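Polymerase subunit PA (Dhori virus, PDB 4CGS) probably binds RNA as part of the viral polymerase, this chain being the N-terminal domain of its PA subunit, the counterpart of the orthomyxovirus cap-snatching domain. Local coordinates at residues V70-Q73 with E74-R77; L138-V141 with Q142-D145; N155-E159 with S160-E164. All blocks are in the same frame, centred on the assembly; numbering follows the deposited sequence. Where two conformers were deposited one is given.

Three local contacts, each between neighbouring segments of one chain, illustrate how helices are held: one along its middle, another at its start and beyond its end. Contact 1 comes first, inside helix 68-78, which follows strand 57-62 and precedes strand 90-92 of the mixed sheet. After strand 119-125 and helix 132-137, contact 2 closes the short link at 138-139 and starts helix 140-157. Contact 3 closes the turn that leads from the far end of that helix into helix 162-166. None nests in or crosses another. Contacts 2 and 3 share helix 140-157, their centres about 25 Å apart, whereas contacts 1 and 3 lie on opposite sides of the chain's centre.

Contact 1: residues V70-Q73 with E74-R77; sequences VADQ and EMKR
The carbonyl oxygen of Ala-71 takes the shortest polar bond here, from the backbone N of Met-75 at 2.8 Å, and the Met-75 side chain then curls back over the same peptide. This is regular alpha-helix, the middle of helix 68-78, in which Glu-74, Lys-76 and Arg-77 repeat the i to i+4 backbone bond to Val-70, Asp-72 and Gln-73. Ala-71 and Met-75 make the buried face, Asp-72 and Lys-76 a more exposed one. Met-75 runs out straight as far as SD and folds at its last torsion (chi3 -71°), which returns the terminal methyl CE to 3.5 Å from the Ala-71 O and 4.2 Å from the Ala-71 CB. On this buried face Ala-71 also touches Asn-63, while Met-75 packs on Phe-82, Val-87 and Pro-88, so the helix is laid against the loop segments before and after it. On the neighbouring face the Asp-72 and Lys-76 side chains slant across one another, and the aspartate oxygen OD2 meets the lysine's aliphatic chain, 3.4 Å from the Lys-76 CE. The bend at the lysine's final torsion (chi4 -99°) leaves NZ 4.6 Å from OD2, too far for a salt bridge, although the opposite charges probably still attract. The other carboxylate oxygen of Asp-72, OD1, stands 4.0 Å from the Met-75 CE.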
ATOM      1  N   VAL A  70       5.603 -16.454   6.919  1.00 11.71           N
ATOM      2  CA  VAL A  70       5.099 -16.841   5.625  1.00 11.94           C
ATOM      3  C   VAL A  70       5.799 -16.047   4.529  1.00 10.00           C
ATOM      4  O   VAL A  70       6.276 -16.573   3.565  1.00 10.28           O
ATOM      5  CB  VAL A  70       3.560 -16.729   5.555  1.00 12.43           C
ATOM      6  CG1 VAL A  70       3.076 -16.970   4.139  1.00 19.13           C
ATOM      7  CG2 VAL A  70       2.950 -17.820   6.519  1.00 12.35           C
ATOM      8  N   ALA A  71       5.902 -14.749   4.736  1.00 11.02           N
ATOM      9  CA  ALA A  71       6.616 -13.896   3.771  1.00  9.90           C
ATOM     10  C   ALA A  71       8.071 -14.381   3.624  1.00  9.43           C
ATOM     11  O   ALA A  71       8.630 -14.419   2.556  1.00 10.43           O
ATOM     12  CB  ALA A  71       6.653 -12.463   4.241  1.00 10.52           C
ATOM     13  N   ASP A  72       8.660 -14.733   4.751  1.00 10.25           N
ATOM     14  CA  ASP A  72      10.037 -15.349   4.668  1.00 11.16           C
ATOM     15  C   ASP A  72      10.087 -16.614   3.873  1.00 10.42           C
ATOM     16  O   ASP A  72      11.012 -16.748   3.088  1.00 12.14           O
ATOM     17  CB  ASP A  72      10.609 -15.563   6.082  1.00 11.93           C
ATOM     18  CG  ASP A  72      12.101 -15.594   6.105  1.00 16.20           C
ATOM     19  OD1 ASP A  72      12.745 -14.907   5.295  1.00 19.89           O
ATOM     20  OD2 ASP A  72      12.622 -16.376   6.915  1.00 26.66           O
ATOM     21  N   GLN A  73       9.085 -17.504   4.017  1.00 11.57           N
ATOM     22  CA  GLN A  73       8.985 -18.687   3.155  1.00 13.06           C
ATOM     23  C   GLN A  73       8.974 -18.275   1.652  1.00 12.07           C
ATOM     24  O   GLN A  73       9.687 -18.863   0.809  1.00 14.88           O
ATOM     25  CB  GLN A  73       7.706 -19.458   3.483  1.00 15.56           C
ATOM     26  CG  GLN A  73       7.699 -20.205   4.826  1.00 15.30           C
ATOM     27  CD  GLN A  73       6.319 -20.765   5.203  1.00 17.88           C
ATOM     28  OE1 GLN A  73       5.324 -20.615   4.438  1.00 23.37           O
ATOM     29  NE2 GLN A  73       6.236 -21.325   6.408  1.00 19.56           N
ATOM     30  N   GLU A  74       8.122 -17.305   1.325  0.60 11.72           N
ATOM     31  CA  GLU A  74       7.950 -16.767  -0.028  0.60 12.10           C
ATOM     32  C   GLU A  74       9.297 -16.230  -0.538  0.60 11.77           C
ATOM     33  O   GLU A  74       9.721 -16.547  -1.676  0.60 12.74           O
ATOM     34  CB  GLU A  74       6.862 -15.657  -0.037  0.60 13.32           C
ATOM     35  CG  GLU A  74       5.433 -16.144   0.259  0.60 10.87           C
ATOM     36  CD  GLU A  74       4.729 -17.010  -0.814  0.60 15.08           C
ATOM     37  OE1 GLU A  74       5.360 -17.451  -1.806  0.60 19.00           O
ATOM     38  OE2 GLU A  74       3.490 -17.257  -0.642  0.60 16.53           O
ATOM     39  N   MET A  75       9.961 -15.405   0.288  1.00 10.72           N
ATOM     40  CA  MET A  75      11.258 -14.757  -0.115  1.00  9.79           C
ATOM     41  C   MET A  75      12.345 -15.808  -0.369  1.00  9.36           C
ATOM     42  O   MET A  75      13.015 -15.798  -1.336  1.00  9.64           O
ATOM     43  CB  MET A  75      11.708 -13.761   0.973  1.00  8.71           C
ATOM     44  CG  MET A  75      10.860 -12.488   0.846  1.00  8.43           C
ATOM     45  SD  MET A  75      11.332 -11.191   2.006  1.00 10.70           S
ATOM     46  CE  MET A  75      10.794 -11.815   3.606  1.00 13.99           C
ATOM     47  N   LYS A  76      12.441 -16.795   0.523  1.00 10.74           N
ATOM     48  CA  LYS A  76      13.403 -17.895   0.382  1.00 12.39           C
ATOM     49  C   LYS A  76      13.098 -18.712  -0.883  1.00 12.27           C
ATOM     50  O   LYS A  76      14.038 -19.034  -1.640  1.00 13.08           O
ATOM     51  CB  LYS A  76      13.437 -18.779   1.611  1.00 13.56           C
ATOM     52  CG  LYS A  76      14.136 -18.127   2.781  1.00 17.03           C
ATOM     53  CD  LYS A  76      14.168 -19.047   4.008  1.00 21.03           C
ATOM     54  CE  LYS A  76      14.840 -18.372   5.200  1.00 24.10           C
ATOM     55  NZ  LYS A  76      16.275 -18.746   5.411  1.00 33.99           N
ATOM     56  N   ARG A  77      11.814 -19.014  -1.111  1.00 12.12           N
ATOM     57  CA  ARG A  77      11.399 -19.814  -2.289  1.00 14.55           C
ATOM     58  C   ARG A  77      11.740 -19.051  -3.620  1.00 14.11           C
ATOM     59  O   ARG A  77      12.160 -19.652  -4.621  1.00 16.99           O
ATOM     60  CB  ARG A  77       9.910 -20.111  -2.261  1.00 17.83           C
ATOM     61  CG  ARG A  77       9.518 -21.154  -3.320  1.00 26.25           C
ATOM     62  CD  ARG A  77       8.129 -21.771  -3.097  1.00 31.68           C
ATOM     63  NE  ARG A  77       7.651 -22.430  -4.329  1.00 37.72           N
ATOM     64  CZ  ARG A  77       7.790 -23.721  -4.676  1.00 43.46           C
ATOM     65  NH1 ARG A  77       8.391 -24.624  -3.893  1.00 35.86           N
ATOM     66  NH2 ARG A  77       7.293 -24.117  -5.839  1.00 34.56           N
TER

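Contact 2: residues L138-V141 with Q142-D145; sequences LDEV and QRQD
Asp-139 and Gln-142 exchange two nearly straight hydrogen bonds, the reciprocal pattern of a capping box at the start of helix 140-157. The Gln-142 N gives its hydrogen to the Asp-139 OD1 at 2.9 Å. In return the Asp-139 N donates to the Gln-142 OE1, also at 2.9 Å, meeting a lone pair in the plane of the amide. Beside that amide oxygen, the Leu-138 methyl CD2 approaches Gln-142 OE1 to 3.7 Å. Asp-139 sits at the N-cap with CG between its own backbone N and carbonyl carbon (chi1 76°), which turns OD1 back to the Gln-142 N-H at the mouth of the first turn; its negative charge there would probably be stabilised by the helix dipole. The carboxylate and amide planes stand 58° apart, and the two side chains cross almost perpendicularly. Arg-143 adds a second hold on the link before the helix. Its chain bends at its third torsion and brings NH1 to within 2.8 Å of the Leu-138 O, which lies at the edge of the guanidinium, though the bond is rather bent (134°). One face of that group rests against the Glu-140 CA, while Arg-143 CG packs on Leu-138 CB at 3.7 Å. Farther out, Leu-138 touches Ile-48 and Arg-143 reaches Met-130. The Gln-142 NE2 is hydrogen-bonded to the Ile-48 O and the Tyr-60 OH, which, with the bond at OE1, should fix which way round the amide lies.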
ATOM      1  N   LEU A 138       5.947   2.197 -11.885  1.00  6.05           N
ATOM      2  CA  LEU A 138       4.598   1.725 -12.212  1.00  6.00           C
ATOM      3  C   LEU A 138       4.302   1.974 -13.720  1.00  6.32           C
ATOM      4  O   LEU A 138       4.701   2.994 -14.286  1.00  7.64           O
ATOM      5  CB  LEU A 138       3.536   2.413 -11.338  1.00  6.16           C
ATOM      6  CG  LEU A 138       3.605   2.112  -9.852  1.00  7.30           C
ATOM      7  CD1 LEU A 138       2.513   2.953  -9.205  1.00  7.74           C
ATOM      8  CD2 LEU A 138       3.393   0.643  -9.539  1.00  8.22           C
ATOM      9  N   ASP A 139       3.610   1.011 -14.332  1.00  6.41           N
ATOM     10  CA  ASP A 139       3.190   1.159 -15.719  1.00  6.75           C
ATOM     11  C   ASP A 139       1.947   2.011 -15.805  1.00  6.05           C
ATOM     12  O   ASP A 139       1.331   2.340 -14.772  1.00  7.01           O
ATOM     13  CB  ASP A 139       3.129  -0.153 -16.438  1.00  8.83           C
ATOM     14  CG  ASP A 139       1.999  -1.014 -16.146  1.00 10.64           C
ATOM     15  OD1 ASP A 139       1.011  -0.587 -15.600  1.00 11.61           O
ATOM     16  OD2 ASP A 139       2.134  -2.215 -16.626  1.00 14.59           O
ATOM     17  N   GLU A 140       1.494   2.347 -17.014  1.00  6.69           N
ATOM     18  CA  GLU A 140       0.401   3.314 -17.137  1.00  6.94           C
ATOM     19  C   GLU A 140      -0.876   2.762 -16.486  1.00  7.04           C
ATOM     20  O   GLU A 140      -1.610   3.517 -15.843  1.00  7.48           O
ATOM     21  CB  GLU A 140       0.197   3.661 -18.603  1.00  7.87           C
ATOM     22  CG  GLU A 140      -0.779   4.788 -18.805  1.00  8.04           C
ATOM     23  CD  GLU A 140      -1.036   5.175 -20.262  1.00  6.90           C
ATOM     24  OE1 GLU A 140      -0.566   4.470 -21.131  1.00 11.91           O
ATOM     25  OE2 GLU A 140      -1.744   6.161 -20.513  1.00  8.99           O
ATOM     26  N   VAL A 141      -1.162   1.491 -16.658  1.00  7.09           N
ATOM     27  CA  VAL A 141      -2.367   0.877 -16.093  1.00  7.77           C
ATOM     28  C   VAL A 141      -2.290   0.874 -14.576  1.00  5.78           C
ATOM     29  O   VAL A 141      -3.250   1.232 -13.893  1.00  6.52           O
ATOM     30  CB  VAL A 141      -2.571  -0.583 -16.644  1.00  9.50           C
ATOM     31  CG1 VAL A 141      -3.683  -1.284 -15.859  1.00 11.39           C
ATOM     32  CG2 VAL A 141      -2.909  -0.588 -18.137  1.00 13.08           C
ATOM     33  N   GLN A 142      -1.130   0.503 -14.006  1.00  6.55           N
ATOM     34  CA  GLN A 142      -0.965   0.601 -12.581  1.00  6.04           C
ATOM     35  C   GLN A 142      -1.113   1.999 -12.025  1.00  5.72           C
ATOM     36  O   GLN A 142      -1.787   2.208 -11.022  1.00  6.16           O
ATOM     37  CB  GLN A 142       0.416   0.047 -12.197  1.00  6.22           C
ATOM     38  CG  GLN A 142       0.612  -1.447 -12.457  1.00  6.27           C
ATOM     39  CD  GLN A 142       2.003  -1.888 -12.162  1.00  5.87           C
ATOM     40  OE1 GLN A 142       2.939  -1.281 -12.720  1.00  7.38           O
ATOM     41  NE2 GLN A 142       2.190  -2.923 -11.354  1.00  5.62           N
ATOM     42  N   ARG A 143      -0.520   2.974 -12.701  1.00  5.87           N
ATOM     43  CA  ARG A 143      -0.699   4.346 -12.267  1.00  5.74           C
ATOM     44  C   ARG A 143      -2.147   4.811 -12.273  1.00  6.23           C
ATOM     45  O   ARG A 143      -2.633   5.424 -11.337  1.00  7.05           O
ATOM     46  CB  ARG A 143       0.177   5.352 -13.109  1.00  6.23           C
ATOM     47  CG  ARG A 143       1.642   5.096 -13.028  1.00  6.61           C
ATOM     48  CD  ARG A 143       2.434   6.196 -13.588  1.00  6.35           C
ATOM     49  NE  ARG A 143       2.134   6.537 -14.961  1.00  6.47           N
ATOM     50  CZ  ARG A 143       2.699   5.965 -16.011  1.00  6.30           C
ATOM     51  NH1 ARG A 143       3.580   4.982 -15.879  1.00  7.11           N
ATOM     52  NH2 ARG A 143       2.360   6.354 -17.229  1.00  7.34           N
ATOM     53  N   GLN A 144      -2.849   4.421 -13.317  1.00  6.60           N
ATOM     54  CA  GLN A 144      -4.281   4.723 -13.417  1.00  7.80           C
ATOM     55  C   GLN A 144      -5.077   4.062 -12.331  1.00  6.78           C
ATOM     56  O   GLN A 144      -5.893   4.753 -11.718  1.00  8.28           O
ATOM     57  CB  GLN A 144      -4.781   4.340 -14.820  1.00  7.98           C
ATOM     58  CG  GLN A 144      -4.398   5.268 -15.973  1.00  9.50           C
ATOM     59  CD  GLN A 144      -5.292   6.501 -15.898  1.00 13.98           C
ATOM     60  OE1 GLN A 144      -6.416   6.532 -16.448  1.00 17.53           O
ATOM     61  NE2 GLN A 144      -4.833   7.475 -15.179  1.00 13.07           N
ATOM     62  N   ASP A 145      -4.850   2.787 -12.078  1.00  7.70           N
ATOM     63  CA  ASP A 145      -5.661   2.096 -11.096  1.00  6.99           C
ATOM     64  C   ASP A 145      -5.391   2.591  -9.698  1.00  6.96           C
ATOM     65  O   ASP A 145      -6.316   2.801  -8.885  1.00  7.37           O
ATOM     66  CB  ASP A 145      -5.433   0.612 -11.175  1.00  7.06           C
ATOM     67  CG  ASP A 145      -6.021  -0.065 -12.391  1.00  9.24           C
ATOM     68  OD1 ASP A 145      -6.844   0.571 -13.104  1.00 14.10           O
ATOM     69  OD2 ASP A 145      -5.592  -1.200 -12.672  1.00 10.07           O
TER

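Contact 3: residues N155-E159 with S160-E164; sequences NESLE and SNLLE
First torsions near 180° (chi1 -177° in Leu-162, -176° in Leu-163) carry CG opposite the backbone N, and the two leucines that open helix 162-166 turn back toward the end of helix 140-157. Leu-162 reaches Ser-157: its methyl CD2 stands 3.3 Å from the Ser-157 OG, a hydroxyl already hydrogen-bonded to the Ile-153 O one turn earlier. Leu-163 runs beside Leu-158, both pointing the same way, and their CD2 methyls meet at 3.5 Å, tighter than usual for two carbons. Leu-163 also touches Leu-126, which joins this corner to the loop after strand 119-125. Between the helices the chain makes a type I beta turn from Ser-157 to Ser-160, whose own closing bond, from the Ser-160 N to the Ser-157 O, is long and weak. The same oxygen receives a second hydrogen bond, 3.2 Å from the Leu-163 N, which comes from above the carbonyl plane. One backbone oxygen thus serves both, weakly in the turn and more firmly at the start of the next helix. The Ser-160 hydroxyl adds a further bond to the helix start: OG accepts from the Leu-162 N at 3.1 Å, and a water 2.8 Å from that OG donates to the Glu-156 O. One residue before Ser-157, the Glu-156 carboxylate is hydrogen-bonded to the Ser-10 OG and the Lys-9 N, tying in the N-terminal segment. Together these features make a tight connection between two helices, built from a type I turn and an ST turn that share Ser-160.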
ATOM      1  N   ASN A 155     -11.572  12.183  -2.344  1.00  6.59           N
ATOM      2  CA  ASN A 155     -12.812  12.945  -2.546  1.00  6.76           C
ATOM      3  C   ASN A 155     -13.930  12.559  -1.580  1.00  7.85           C
ATOM      4  O   ASN A 155     -14.713  13.415  -1.177  1.00  8.34           O
ATOM      5  CB  ASN A 155     -13.211  12.929  -3.998  1.00  6.49           C
ATOM      6  CG  ASN A 155     -12.370  13.877  -4.784  1.00  8.07           C
ATOM      7  OD1 ASN A 155     -12.218  15.040  -4.373  1.00  8.46           O
ATOM      8  ND2 ASN A 155     -11.831  13.377  -5.933  1.00 14.41           N
ATOM      9  N   GLU A 156     -14.011  11.307  -1.192  1.00  7.80           N
ATOM     10  CA  GLU A 156     -14.977  10.882  -0.143  1.00  7.72           C
ATOM     11  C   GLU A 156     -14.599  11.522   1.192  1.00  8.58           C
ATOM     12  O   GLU A 156     -15.459  12.022   1.919  1.00  9.41           O
ATOM     13  CB  GLU A 156     -14.998   9.351   0.013  1.00  7.50           C
ATOM     14  CG  GLU A 156     -15.965   8.969   1.136  1.00  9.45           C
ATOM     15  CD  GLU A 156     -15.983   7.499   1.468  1.00 10.21           C
ATOM     16  OE1 GLU A 156     -15.280   6.684   0.808  1.00 10.33           O
ATOM     17  OE2 GLU A 156     -16.745   7.167   2.411  1.00 11.52           O
ATOM     18  N   SER A 157     -13.325  11.520   1.539  0.60  8.28           N
ATOM     19  CA  SER A 157     -12.862  12.013   2.806  0.60  9.50           C
ATOM     20  C   SER A 157     -13.099  13.522   2.951  0.60  9.14           C
ATOM     21  O   SER A 157     -13.302  13.969   4.086  0.60 11.24           O
ATOM     22  CB  SER A 157     -11.402  11.605   2.930  0.60 10.71           C
ATOM     23  OG  SER A 157     -11.231  10.160   2.878  0.60 12.11           O
ATOM     24  N   LEU A 158     -13.143  14.264   1.854  1.00  9.82           N
ATOM     25  CA  LEU A 158     -13.364  15.728   1.912  1.00 11.53           C
ATOM     26  C   LEU A 158     -14.800  16.020   2.288  1.00 11.50           C
ATOM     27  O   LEU A 158     -15.117  17.141   2.700  1.00 13.31           O
ATOM     28  CB  LEU A 158     -13.098  16.357   0.543  1.00  9.49           C
ATOM     29  CG  LEU A 158     -11.618  16.559   0.159  1.00 10.10           C
ATOM     30  CD1 LEU A 158     -11.472  16.795  -1.327  1.00 10.71           C
ATOM     31  CD2 LEU A 158     -11.090  17.710   0.969  1.00 12.91           C
ATOM     32  N   GLU A 159     -15.700  15.042   2.146  1.00 10.74           N
ATOM     33  CA  GLU A 159     -17.144  15.260   2.509  1.00 11.80           C
ATOM     34  C   GLU A 159     -17.428  15.222   3.989  1.00 12.56           C
ATOM     35  O   GLU A 159     -18.542  15.604   4.394  1.00 16.89           O
ATOM     36  CB  GLU A 159     -17.948  14.186   1.838  1.00 11.53           C
ATOM     37  CG  GLU A 159     -17.959  14.320   0.304  1.00 12.97           C
ATOM     38  CD  GLU A 159     -18.601  15.650  -0.126  1.00 13.77           C
ATOM     39  OE1 GLU A 159     -19.644  16.087   0.365  1.00 20.97           O
ATOM     40  OE2 GLU A 159     -18.096  16.299  -1.022  1.00 16.28           O
ATOM     41  N   SER A 160     -16.437  14.923   4.808  1.00 12.35           N
ATOM     42  CA  SER A 160     -16.554  14.990   6.266  1.00 13.12           C
ATOM     43  C   SER A 160     -15.275  15.558   6.899  1.00 11.33           C
ATOM     44  O   SER A 160     -14.498  16.182   6.190  1.00 13.62           O
ATOM     45  CB  SER A 160     -16.864  13.599   6.807  1.00 15.38           C
ATOM     46  OG  SER A 160     -15.726  12.785   6.740  1.00 13.82           O
ATOM     47  N   ASN A 161     -15.021  15.329   8.204  1.00 14.25           N
ATOM     48  CA  ASN A 161     -13.763  15.740   8.790  1.00 15.83           C
ATOM     49  C   ASN A 161     -12.694  14.684   8.644  1.00 14.39           C
ATOM     50  O   ASN A 161     -11.590  14.898   9.127  1.00 14.97           O
ATOM     51  CB  ASN A 161     -13.934  16.159  10.250  1.00 16.39           C
ATOM     52  CG  ASN A 161     -14.851  17.320  10.403  1.00 17.96           C
ATOM     53  OD1 ASN A 161     -15.801  17.273  11.220  1.00 23.58           O
ATOM     54  ND2 ASN A 161     -14.567  18.392   9.643  1.00 20.54           N
ATOM     55  N   LEU A 162     -13.003  13.597   7.900  1.00 12.74           N
ATOM     56  CA  LEU A 162     -12.073  12.517   7.726  1.00 11.89           C
ATOM     57  C   LEU A 162     -10.721  12.937   7.123  1.00 11.62           C
ATOM     58  O   LEU A 162      -9.684  12.524   7.651  1.00 11.57           O
ATOM     59  CB  LEU A 162     -12.720  11.444   6.886  1.00 15.56           C
ATOM     60  CG  LEU A 162     -11.875  10.198   6.661  1.00 15.07           C
ATOM     61  CD1 LEU A 162     -11.523   9.574   7.991  1.00 15.86           C
ATOM     62  CD2 LEU A 162     -12.640   9.258   5.740  1.00 13.52           C
ATOM     63  N   LEU A 163     -10.708  13.683   6.020  1.00 10.64           N
ATOM     64  CA  LEU A 163      -9.386  14.065   5.456  1.00  9.93           C
ATOM     65  C   LEU A 163      -8.533  14.845   6.436  1.00 11.39           C
ATOM     66  O   LEU A 163      -7.361  14.528   6.644  1.00 12.28           O
ATOM     67  CB  LEU A 163      -9.480  14.868   4.149  1.00 13.18           C
ATOM     68  CG  LEU A 163      -8.159  15.243   3.425  1.00 14.90           C
ATOM     69  CD1 LEU A 163      -7.358  13.992   3.197  1.00 15.41           C
ATOM     70  CD2 LEU A 163      -8.314  16.016   2.127  1.00 16.91           C
ATOM     71  N   GLU A 164      -9.141  15.830   7.087  1.00 13.14           N
ATOM     72  CA  GLU A 164      -8.468  16.630   8.090  1.00 14.60           C
ATOM     73  C   GLU A 164      -7.949  15.742   9.240  1.00 13.15           C
ATOM     74  O   GLU A 164      -6.789  15.860   9.634  1.00 14.52           O
ATOM     75  CB  GLU A 164      -9.364  17.726   8.643  1.00 16.26           C
ATOM     76  CG  GLU A 164      -8.624  18.691   9.582  1.00 19.57           C
ATOM     77  CD  GLU A 164      -9.522  19.537  10.500  1.00 22.07           C
ATOM     78  OE1 GLU A 164     -10.727  19.319  10.648  1.00 27.43           O
ATOM     79  OE2 GLU A 164      -8.950  20.437  11.137  1.00 41.90           O
TER
HETATM   80  O   HOH W   1     -16.090  11.219   4.496  1.00 15.24           O